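Local coordinates for protein thiosulfate reductase (Thermus thermophilus, PDB 2VPZ) that probably reduces polysulfide or thiosulfate as a molybdenum oxidoreductase, carrying two molybdopterin guanine dinucleotides and a [4Fe-4S] cluster, at residues Thr88-Asp93 / Glu510-Thr515; Asp122-Lys127 / Val478-Ala483; Arg248-Lys253 / Ala309-Glu314. All coordinates share one frame; numbering follows the deposited sequence.

Contact 1 (Thr88-Asp93 / Glu510-Thr515)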
loop_
_atom_site.group_PDB
_atom_site.type_symbol
_atom_site.label_atom_id
_atom_site.label_comp_id
_atom_site.label_asym_id
_atom_site.label_seq_id
_atom_site.Cartn_x
_atom_site.Cartn_y
_atom_site.Cartn_z
ATOM N N THR A 88 38.198 -4.344 -18.742
ATOM C CA THR A 88 39.551 -3.766 -18.732
ATOM C C THR A 88 40.445 -4.501 -19.772
ATOM O O THR A 88 41.333 -3.909 -20.397
ATOM C CB THR A 88 40.247 -3.838 -17.342
ATOM O OG1 THR A 88 39.536 -3.040 -16.402
ATOM C CG2 THR A 88 41.725 -3.360 -17.455
ATOM N N THR A 89 40.182 -5.784 -19.958
ATOM C CA THR A 89 40.915 -6.580 -20.917
ATOM C C THR A 89 40.639 -6.074 -22.344
ATOM O O THR A 89 41.481 -6.229 -23.227
ATOM C CB THR A 89 40.504 -8.102 -20.851
ATOM O OG1 THR A 89 40.560 -8.571 -19.507
ATOM C CG2 THR A 89 41.417 -8.953 -21.750
ATOM N N TYR A 90 39.480 -5.450 -22.554
ATOM C CA TYR A 90 39.040 -4.942 -23.879
ATOM C C TYR A 90 38.844 -3.438 -23.922
ATOM O O TYR A 90 37.933 -2.901 -24.564
ATOM C CB TYR A 90 37.785 -5.668 -24.312
ATOM C CG TYR A 90 37.875 -7.142 -24.004
ATOM C CD1 TYR A 90 37.084 -7.716 -23.000
ATOM C CD2 TYR A 90 38.810 -7.952 -24.653
ATOM C CE1 TYR A 90 37.227 -9.069 -22.641
ATOM C CE2 TYR A 90 38.969 -9.311 -24.315
ATOM C CZ TYR A 90 38.171 -9.870 -23.302
ATOM O OH TYR A 90 38.317 -11.200 -22.953
ATOM N N ASP A 91 39.758 -2.767 -23.222
ATOM C CA ASP A 91 39.810 -1.322 -23.102
ATOM C C ASP A 91 40.948 -0.801 -24.061
ATOM O O ASP A 91 42.108 -1.178 -23.875
ATOM C CB ASP A 91 40.082 -1.035 -21.589
ATOM C CG ASP A 91 40.252 0.472 -21.255
ATOM O OD1 ASP A 91 40.140 1.315 -22.171
ATOM O OD2 ASP A 91 40.505 0.777 -20.053
ATOM N N PRO A 92 40.616 0.044 -25.099
ATOM C CA PRO A 92 41.574 0.622 -26.057
ATOM C C PRO A 92 42.817 1.408 -25.507
ATOM O O PRO A 92 43.801 1.686 -26.247
ATOM C CB PRO A 92 40.714 1.478 -27.013
ATOM C CG PRO A 92 39.432 1.754 -26.207
ATOM C CD PRO A 92 39.247 0.480 -25.393
ATOM N N ASP A 93 42.727 1.782 -24.227
ATOM C CA ASP A 93 43.761 2.541 -23.456
ATOM C C ASP A 93 44.565 1.587 -22.553
ATOM O O ASP A 93 45.540 1.982 -21.897
ATOM C CB ASP A 93 43.218 3.644 -22.499
ATOM C CG ASP A 93 42.088 4.515 -23.099
ATOM O OD1 ASP A 93 42.124 4.826 -24.289
ATOM O OD2 ASP A 93 41.189 4.914 -22.298
ATOM N N GLU A 510 44.673 -16.539 -24.800
ATOM C CA GLU A 510 46.035 -15.994 -24.653
ATOM C C GLU A 510 46.187 -14.494 -24.565
ATOM O O GLU A 510 45.395 -13.742 -25.179
ATOM C CB GLU A 510 47.038 -16.487 -25.739
ATOM C CG GLU A 510 46.450 -16.897 -27.117
ATOM C CD GLU A 510 46.874 -16.001 -28.318
ATOM O OE1 GLU A 510 48.065 -15.609 -28.390
ATOM O OE2 GLU A 510 46.003 -15.740 -29.195
ATOM N N PRO A 511 47.210 -14.013 -23.799
ATOM C CA PRO A 511 47.489 -12.585 -23.616
ATOM C C PRO A 511 47.348 -11.789 -24.934
ATOM O O PRO A 511 47.513 -12.339 -26.032
ATOM C CB PRO A 511 48.903 -12.583 -23.061
ATOM C CG PRO A 511 48.978 -13.832 -22.210
ATOM C CD PRO A 511 48.088 -14.848 -22.959
ATOM N N LEU A 512 47.061 -10.493 -24.847
ATOM C CA LEU A 512 46.897 -9.669 -26.042
ATOM C C LEU A 512 48.079 -8.701 -26.247
ATOM O O LEU A 512 48.767 -8.340 -25.277
ATOM C CB LEU A 512 45.507 -8.944 -25.997
ATOM C CG LEU A 512 44.198 -9.575 -26.576
ATOM C CD1 LEU A 512 44.382 -11.089 -26.776
ATOM C CD2 LEU A 512 42.953 -9.287 -25.689
ATOM N N PHE A 513 48.392 -8.330 -27.490
ATOM C CA PHE A 513 49.471 -7.386 -27.751
ATOM C C PHE A 513 50.823 -7.946 -27.247
ATOM O O PHE A 513 51.185 -9.080 -27.556
ATOM C CB PHE A 513 49.143 -6.072 -27.001
ATOM C CG PHE A 513 47.746 -5.530 -27.264
ATOM C CD1 PHE A 513 46.744 -5.533 -26.267
ATOM C CD2 PHE A 513 47.402 -5.054 -28.527
ATOM C CE1 PHE A 513 45.426 -5.051 -26.531
ATOM C CE2 PHE A 513 46.106 -4.565 -28.825
ATOM C CZ PHE A 513 45.120 -4.566 -27.821
ATOM N N ASP A 514 51.568 -7.143 -26.476
ATOM C CA ASP A 514 52.813 -7.642 -25.922
ATOM C C ASP A 514 52.699 -7.826 -24.417
ATOM O O ASP A 514 53.534 -7.377 -23.627
ATOM C CB ASP A 514 54.007 -6.743 -26.249
ATOM C CG ASP A 514 55.280 -7.531 -26.414
ATOM O OD1 ASP A 514 55.125 -8.768 -26.554
ATOM O OD2 ASP A 514 56.394 -6.970 -26.407
ATOM N N THR A 515 51.673 -8.551 -24.009
ATOM C CA THR A 515 51.394 -8.752 -22.597
ATOM C C THR A 515 51.913 -10.077 -21.975
ATOM O O THR A 515 51.869 -11.125 -22.621
ATOM C CB THR A 515 49.833 -8.495 -22.401
ATOM O OG1 THR A 515 49.595 -7.109 -22.117
ATOM C CG2 THR A 515 49.275 -9.369 -21.340
#

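Contact 2 (Asp122-Lys127 / Val478-Ala483). With MGD (2-amino-5,6-dimercapto-7-methyl-3,7,8a,9-tetrahydro-8-oxa-1,3,9,10-tetraaza-anthracen-4-one guanosine dinucleotide), chain H.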
loop_
_atom_site.group_PDB
_atom_site.type_symbol
_atom_site.label_atom_id
_atom_site.label_comp_id
_atom_site.label_asym_id
_atom_site.label_seq_id
_atom_site.Cartn_x
_atom_site.Cartn_y
_atom_site.Cartn_z
ATOM N N ASP A 122 66.560 -6.450 -18.805
ATOM C CA ASP A 122 68.030 -6.294 -18.632
ATOM C C ASP A 122 68.314 -4.971 -17.919
ATOM O O ASP A 122 69.115 -4.886 -16.973
ATOM C CB ASP A 122 68.799 -6.239 -19.958
ATOM C CG ASP A 122 69.006 -7.614 -20.622
ATOM O OD1 ASP A 122 68.674 -8.634 -19.996
ATOM O OD2 ASP A 122 69.518 -7.631 -21.764
ATOM N N HIS A 123 67.665 -3.926 -18.429
ATOM C CA HIS A 123 67.772 -2.575 -17.893
ATOM C C HIS A 123 67.417 -2.550 -16.384
ATOM O O HIS A 123 68.089 -1.865 -15.604
ATOM C CB HIS A 123 66.886 -1.593 -18.708
ATOM C CG HIS A 123 67.038 -0.151 -18.361
ATOM N ND1 HIS A 123 66.295 0.458 -17.401
ATOM C CD2 HIS A 123 67.865 0.790 -18.834
ATOM C CE1 HIS A 123 66.661 1.717 -17.281
ATOM N NE2 HIS A 123 67.621 1.945 -18.147
ATOM N N ILE A 124 66.394 -3.291 -15.957
ATOM C CA ILE A 124 66.017 -3.343 -14.533
ATOM C C ILE A 124 67.085 -4.089 -13.680
ATOM O O ILE A 124 67.569 -3.531 -12.695
ATOM C CB ILE A 124 64.550 -3.961 -14.329
ATOM C CG1 ILE A 124 63.487 -2.994 -14.840
ATOM C CG2 ILE A 124 64.321 -4.271 -12.827
ATOM C CD1 ILE A 124 62.236 -3.661 -15.463
ATOM N N ALA A 125 67.481 -5.315 -14.052
ATOM C CA ALA A 125 68.539 -6.055 -13.321
ATOM C C ALA A 125 69.885 -5.268 -13.242
ATOM O O ALA A 125 70.512 -5.194 -12.173
ATOM C CB ALA A 125 68.782 -7.463 -13.950
ATOM N N LYS A 126 70.331 -4.689 -14.352
ATOM C CA LYS A 126 71.570 -3.894 -14.375
ATOM C C LYS A 126 71.527 -2.795 -13.267
ATOM O O LYS A 126 72.454 -2.687 -12.449
ATOM C CB LYS A 126 71.782 -3.256 -15.767
ATOM C CG LYS A 126 73.242 -2.986 -16.185
ATOM C CD LYS A 126 73.613 -1.499 -16.075
ATOM C CE LYS A 126 74.620 -1.062 -17.156
ATOM N NZ LYS A 126 74.315 0.299 -17.722
ATOM N N LYS A 127 70.435 -2.023 -13.240
ATOM C CA LYS A 127 70.173 -0.937 -12.268
ATOM C C LYS A 127 70.041 -1.437 -10.817
ATOM O O LYS A 127 70.556 -0.810 -9.874
ATOM C CB LYS A 127 68.900 -0.150 -12.646
ATOM C CG LYS A 127 69.113 1.071 -13.550
ATOM C CD LYS A 127 69.613 2.277 -12.740
ATOM C CE LYS A 127 70.404 3.266 -13.609
ATOM N NZ LYS A 127 69.619 3.797 -14.779
ATOM N N VAL A 478 60.778 2.641 -16.965
ATOM C CA VAL A 478 60.273 1.277 -17.222
ATOM C C VAL A 478 58.896 0.953 -16.615
ATOM O O VAL A 478 58.687 0.933 -15.372
ATOM C CB VAL A 478 61.222 0.065 -16.765
ATOM C CG1 VAL A 478 61.008 -1.153 -17.708
ATOM C CG2 VAL A 478 62.694 0.454 -16.743
ATOM N N ILE A 479 57.968 0.694 -17.541
ATOM C CA ILE A 479 56.574 0.323 -17.330
ATOM C C ILE A 479 56.498 -1.089 -17.945
ATOM O O ILE A 479 56.907 -1.269 -19.084
ATOM C CB ILE A 479 55.581 1.269 -18.137
ATOM C CG1 ILE A 479 55.599 2.691 -17.587
ATOM C CG2 ILE A 479 54.142 0.685 -18.105
ATOM C CD1 ILE A 479 55.178 3.793 -18.589
ATOM N N LEU A 480 56.000 -2.085 -17.210
ATOM C CA LEU A 480 55.855 -3.454 -17.747
ATOM C C LEU A 480 54.349 -3.817 -17.796
ATOM O O LEU A 480 53.692 -3.839 -16.745
ATOM C CB LEU A 480 56.664 -4.469 -16.889
ATOM C CG LEU A 480 58.142 -4.142 -16.569
ATOM C CD1 LEU A 480 58.764 -5.214 -15.654
ATOM C CD2 LEU A 480 58.971 -3.990 -17.873
ATOM N N PRO A 481 53.776 -4.098 -19.009
ATOM C CA PRO A 481 52.345 -4.456 -19.094
ATOM C C PRO A 481 51.968 -5.882 -18.673
ATOM O O PRO A 481 52.362 -6.841 -19.355
ATOM C CB PRO A 481 51.973 -4.126 -20.536
ATOM C CG PRO A 481 53.260 -4.384 -21.314
ATOM C CD PRO A 481 54.404 -4.044 -20.341
ATOM N N GLU A 482 51.226 -6.036 -17.577
ATOM C CA GLU A 482 50.841 -7.365 -17.131
ATOM C C GLU A 482 49.644 -7.891 -17.896
ATOM O O GLU A 482 48.859 -7.148 -18.516
ATOM C CB GLU A 482 50.497 -7.468 -15.606
ATOM C CG GLU A 482 50.850 -8.888 -15.064
ATOM C CD GLU A 482 50.183 -9.310 -13.738
ATOM O OE1 GLU A 482 49.837 -8.442 -12.925
ATOM O OE2 GLU A 482 50.049 -10.541 -13.532
ATOM N N ALA A 483 49.553 -9.209 -17.907
ATOM C CA ALA A 483 48.457 -9.862 -18.553
ATOM C C ALA A 483 47.406 -9.895 -17.471
ATOM O O ALA A 483 47.670 -10.039 -16.269
ATOM C CB ALA A 483 48.827 -11.257 -19.039
HETATM P PB MGD H . 43.349 0.312 -6.472
HETATM O O1B MGD H . 42.974 1.762 -6.494
HETATM O O2B MGD H . 42.419 -0.698 -7.071
HETATM O O3B MGD H . 43.791 0.066 -4.940
HETATM O O3A MGD H . 44.568 -0.246 -2.576
HETATM P PA MGD H . 44.939 -0.675 -4.067
HETATM O O1A MGD H . 44.732 -2.138 -4.423
HETATM O O2A MGD H . 46.236 -0.009 -4.363
HETATM O "O5'" MGD H . 44.703 0.112 -7.236
HETATM C "C5'" MGD H . 44.966 -1.056 -8.015
HETATM C "C4'" MGD H . 46.120 -0.694 -8.951
HETATM O "O4'" MGD H . 46.444 -1.974 -9.483
HETATM C "C3'" MGD H . 45.760 0.172 -10.129
HETATM O "O3'" MGD H . 46.982 0.803 -10.535
HETATM C "C2'" MGD H . 45.291 -0.871 -11.155
HETATM O "O2'" MGD H . 45.422 -0.299 -12.430
HETATM C "C1'" MGD H . 46.257 -2.037 -10.930
HETATM N N9 MGD H . 45.839 -3.430 -11.347
HETATM C C8 MGD H . 44.605 -3.934 -11.311
HETATM N N7 MGD H . 44.540 -5.227 -11.707
HETATM C C5 MGD H . 45.803 -5.624 -11.975
HETATM C C6 MGD H . 46.515 -6.910 -12.400
HETATM O O6 MGD H . 45.883 -7.992 -12.672
HETATM N N1 MGD H . 47.881 -6.827 -12.516
HETATM C C2 MGD H . 48.610 -5.693 -12.275
HETATM N N2 MGD H . 49.972 -5.632 -12.402
HETATM N N3 MGD H . 48.001 -4.568 -11.877
HETATM C C4 MGD H . 46.644 -4.425 -11.722
HETATM C C10 MGD H . 43.626 -1.007 -1.759
HETATM C C11 MGD H . 43.731 -0.495 -0.362
HETATM O O11 MGD H . 43.749 0.929 -0.471
HETATM C C12 MGD H . 42.707 -0.942 0.614
HETATM S S12 MGD H . 42.291 -2.594 0.803
HETATM C C13 MGD H . 42.107 -0.095 1.451
HETATM S S13 MGD H . 40.915 -0.466 2.550
HETATM C C14 MGD H . 42.396 1.297 1.601
HETATM N N15 MGD H . 41.210 2.081 1.152
HETATM C C16 MGD H . 41.450 3.430 1.040
HETATM C C17 MGD H . 40.471 4.513 1.172
HETATM O O17 MGD H . 39.246 4.254 1.366
HETATM N N18 MGD H . 40.913 5.770 1.098
HETATM C C19 MGD H . 42.206 6.091 0.901
HETATM N N19 MGD H . 42.617 7.388 0.760
HETATM N N20 MGD H . 43.137 5.139 0.807
HETATM C C21 MGD H . 42.851 3.842 0.837
HETATM N N22 MGD H . 43.815 2.930 0.667
HETATM C C23 MGD H . 43.658 1.525 0.827
#

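Contact 3 (Arg248-Lys253 / Ala309-Glu314)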
loop_
_atom_site.group_PDB
_atom_site.type_symbol
_atom_site.label_atom_id
_atom_site.label_comp_id
_atom_site.label_asym_id
_atom_site.label_seq_id
_atom_site.Cartn_x
_atom_site.Cartn_y
_atom_site.Cartn_z
ATOM N N ARG A 248 17.567 -0.616 14.780
ATOM C CA ARG A 248 18.029 0.610 15.448
ATOM C C ARG A 248 19.206 1.326 14.724
ATOM O O ARG A 248 20.147 0.666 14.285
ATOM C CB ARG A 248 18.480 0.336 16.891
ATOM C CG ARG A 248 17.551 -0.541 17.711
ATOM C CD ARG A 248 18.114 -0.863 19.112
ATOM N NE ARG A 248 17.791 0.170 20.095
ATOM C CZ ARG A 248 16.958 0.032 21.129
ATOM N NH1 ARG A 248 16.348 -1.120 21.343
ATOM N NH2 ARG A 248 16.710 1.063 21.938
ATOM N N TRP A 249 19.141 2.651 14.555
ATOM C CA TRP A 249 20.276 3.408 14.004
ATOM C C TRP A 249 20.833 4.295 15.147
ATOM O O TRP A 249 20.096 5.126 15.661
ATOM C CB TRP A 249 19.904 4.338 12.816
ATOM C CG TRP A 249 21.069 5.295 12.330
ATOM C CD1 TRP A 249 22.413 4.997 12.247
ATOM C CD2 TRP A 249 20.942 6.660 11.843
ATOM N NE1 TRP A 249 23.111 6.087 11.753
ATOM C CE2 TRP A 249 22.240 7.115 11.504
ATOM C CE3 TRP A 249 19.854 7.538 11.671
ATOM C CZ2 TRP A 249 22.484 8.414 10.995
ATOM C CZ3 TRP A 249 20.087 8.842 11.164
ATOM C CH2 TRP A 249 21.404 9.260 10.840
ATOM N N LEU A 250 22.084 4.107 15.586
ATOM C CA LEU A 250 22.662 5.008 16.610
ATOM C C LEU A 250 23.576 6.061 15.871
ATOM O O LEU A 250 24.724 5.735 15.504
ATOM C CB LEU A 250 23.465 4.247 17.713
ATOM C CG LEU A 250 23.019 2.876 18.280
ATOM C CD1 LEU A 250 23.701 2.554 19.647
ATOM C CD2 LEU A 250 21.493 2.832 18.440
ATOM N N PRO A 251 23.078 7.321 15.611
ATOM C CA PRO A 251 23.915 8.332 14.931
ATOM C C PRO A 251 25.046 8.928 15.798
ATOM O O PRO A 251 25.000 10.112 16.171
ATOM C CB PRO A 251 22.945 9.411 14.441
ATOM C CG PRO A 251 21.600 9.117 15.091
ATOM C CD PRO A 251 21.722 7.807 15.881
ATOM N N ILE A 252 26.053 8.099 16.081
ATOM C CA ILE A 252 27.204 8.426 16.925
ATOM C C ILE A 252 28.091 9.608 16.514
ATOM O O ILE A 252 28.358 9.861 15.330
ATOM C CB ILE A 252 28.125 7.136 17.118
ATOM C CG1 ILE A 252 28.701 7.085 18.527
ATOM C CG2 ILE A 252 29.243 7.111 16.043
ATOM C CD1 ILE A 252 30.003 6.268 18.664
ATOM N N LYS A 253 28.540 10.378 17.500
ATOM C CA LYS A 253 29.427 11.497 17.208
ATOM C C LYS A 253 30.748 10.829 16.721
ATOM O O LYS A 253 31.243 9.908 17.378
ATOM C CB LYS A 253 29.636 12.360 18.469
ATOM C CG LYS A 253 30.998 12.991 18.556
ATOM C CD LYS A 253 31.053 14.088 19.608
ATOM C CE LYS A 253 31.955 15.235 19.163
ATOM N NZ LYS A 253 32.258 16.191 20.273
ATOM N N ALA A 309 21.561 7.700 27.324
ATOM C CA ALA A 309 21.953 6.605 28.230
ATOM C C ALA A 309 21.005 5.374 28.261
ATOM O O ALA A 309 21.478 4.252 28.464
ATOM C CB ALA A 309 22.184 7.143 29.667
ATOM N N GLN A 310 19.696 5.580 28.060
ATOM C CA GLN A 310 18.677 4.491 28.040
ATOM C C GLN A 310 18.964 3.568 26.837
ATOM O O GLN A 310 19.021 2.326 26.973
ATOM C CB GLN A 310 17.235 5.046 27.986
ATOM C CG GLN A 310 16.083 3.982 27.972
ATOM C CD GLN A 310 15.937 3.141 29.263
ATOM O OE1 GLN A 310 16.878 2.452 29.690
ATOM N NE2 GLN A 310 14.745 3.190 29.879
ATOM N N VAL A 311 19.156 4.183 25.671
ATOM C CA VAL A 311 19.516 3.469 24.450
ATOM C C VAL A 311 20.817 2.656 24.699
ATOM O O VAL A 311 20.845 1.471 24.384
ATOM C CB VAL A 311 19.699 4.460 23.254
ATOM C CG1 VAL A 311 20.222 3.716 21.999
ATOM C CG2 VAL A 311 18.371 5.153 22.959
ATOM N N ILE A 312 21.870 3.237 25.287
ATOM C CA ILE A 312 23.109 2.459 25.542
ATOM C C ILE A 312 22.879 1.177 26.391
ATOM O O ILE A 312 23.435 0.106 26.101
ATOM C CB ILE A 312 24.241 3.343 26.175
ATOM C CG1 ILE A 312 24.548 4.514 25.225
ATOM C CG2 ILE A 312 25.468 2.447 26.529
ATOM C CD1 ILE A 312 25.659 5.493 25.618
ATOM N N ARG A 313 22.041 1.311 27.414
ATOM C CA ARG A 313 21.605 0.229 28.309
ATOM C C ARG A 313 20.766 -0.850 27.602
ATOM O O ARG A 313 21.067 -2.051 27.693
ATOM C CB ARG A 313 20.776 0.778 29.462
ATOM C CG ARG A 313 21.563 0.892 30.702
ATOM C CD ARG A 313 20.780 1.174 31.946
ATOM N NE ARG A 313 21.719 1.869 32.794
ATOM C CZ ARG A 313 21.813 3.184 32.883
ATOM N NH1 ARG A 313 20.984 3.957 32.196
ATOM N NH2 ARG A 313 22.805 3.717 33.584
ATOM N N GLU A 314 19.696 -0.412 26.945
ATOM C CA GLU A 314 18.789 -1.282 26.180
ATOM C C GLU A 314 19.563 -2.126 25.148
ATOM O O GLU A 314 19.338 -3.337 25.045
ATOM C CB GLU A 314 17.702 -0.457 25.470
ATOM C CG GLU A 314 16.366 -0.306 26.214
ATOM C CD GLU A 314 15.430 0.797 25.647
ATOM O OE1 GLU A 314 15.306 0.936 24.402
ATOM O OE2 GLU A 314 14.809 1.508 26.474
#

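Contact 1 (Thr88-Asp93 / Glu510-Thr515)
One methyl of L512 does nearly all the touching here: its CD2 reaches T89 and Y90 at loose van der Waals distance. L512 CD2 is 4.2 Å from CG2 of T89, and the same methyl lies near the carbonyl O of T89. Beside it stands the Y90 ring, whose CE2 is 4.2 Å from L512 CD2; the methyl approaches the ring obliquely. T89 and Y90 are themselves packed together, with CB of T89 3.7 Å above the plane of the Y90 ring and over its centre, so the methyl meets a threonine whose CB already lies over the tyrosine ring. On Y90, a chi1 of -42° turns the ring under CB of T89. The phenol is fixed from outside by a hydrogen bond between Y90 OH and V62 N, and R61 adds a cation-pi contact to the ring. T89 O, which the methyl also approaches, accepts a hydrogen bond from NH1 of R94. The small buried patch joins two irregular segments: residues 88-93 run between helix 80-84 and strand 99-101, while the loop holding residues 510-515 leads from strand 501-503 to helix 518-528.

Contact 2 (Asp122-Lys127 / Val478-Ala483)
Strand 479-481 of a parallel sheet is covered here by helix 117-134, and just beyond its C-terminal end the chain holds the guanine of a molybdopterin guanine dinucleotide. I124 carries most of the contact from the helix. Its CD1 packs against CG1 of V478 at 3.6 Å and meets CD1 of L480 tip to tip at 3.8 Å. CG1 of I124 is anti to the carbonyl carbon (chi1 -70°), which sends CD1 out between these two side chains. H123 slides past V478 in the opposite direction, its ND1 3.7 Å from V478 CG2; this nitrogen is buried without a polar partner. Just past the strand, E482 belongs to the pocket of one dinucleotide and takes hold of its guanine: OE1 of E482 accepts a hydrogen bond from N1 of the base at 2.6 Å (N-H...O angle 148°) and a weak one from N2 at 2.9 Å. Its chain, extended beyond CG, carries the carboxylate out to the base. Y438 OH also hydrogen-bonds OE1, while OE2 has a weak bond from G518 N. With an alanine here, N1 and N2 of the guanine would probably lose this shared acceptor, and Y438 OH the bond it makes to it. L525 and I521 of helix 518-528 pack on I124 and L480 respectively.

Contact 3 (Arg248-Lys253 / Ala309-Glu314)
R248 and E314 form the polar half of this contact, a salt bridge in which NH2 of the arginine donates to OE1 of the glutamate at 2.8 Å with a nearly straight N-H...O angle of 165°. OE1 lies at the edge of the guanidinium, close to its plane, but the bond enters the carboxylate on its anti side, tilted somewhat out of the carboxylate plane, and the two flat groups are turned 67° against each other. The side chains cross at about a right angle. A second acid, E318, one turn further along the helix, pairs with NH1 through OE2, so NH1 and NH2 each have a carboxylate partner. The other half is apolar: CD2 of L250 and CG1 of V311 touch at 3.9 Å as the side chains slide past each other, and V311 CG1 also lies 4.4 Å from R248 NH2. Past the strand, I252 N donates to L250 O at 2.8 Å, closing an inverse gamma turn centred on P251. K253 NZ is paired with E613, R313 with E299, and W249 NE1 donates to the carbonyl of D236. Strand 248-250 lies beside strand 231-235 in a parallel sheet; the axes of strand 248-250 and segment 309-314 approach to 11.2 Å, while W264 of helix 257-270 and I307 also cover L250.

In the fold
Contacts 1 and 2 are neighbours, T515 of contact 1 lying beside E482 O and D514 O beside P481 of contact 2, and both are buried; contact 3 lies some 52 to 55 Å from them, centre to centre, on the other side of the chain's centre, and is only partly buried. Contacts 2 and 3 share a plan, a helix laid on a strand of a parallel sheet, but in different sheets; contact 1 joins two loops. Chemistry follows place: contacts 1 and 2 meet across their segments through methyls and rings, whereas contact 3 adds a salt bridge beside its apolar pair. E482 of contact 2 hydrogen-bonds a dinucleotide, while I252 of contact 3 touches one.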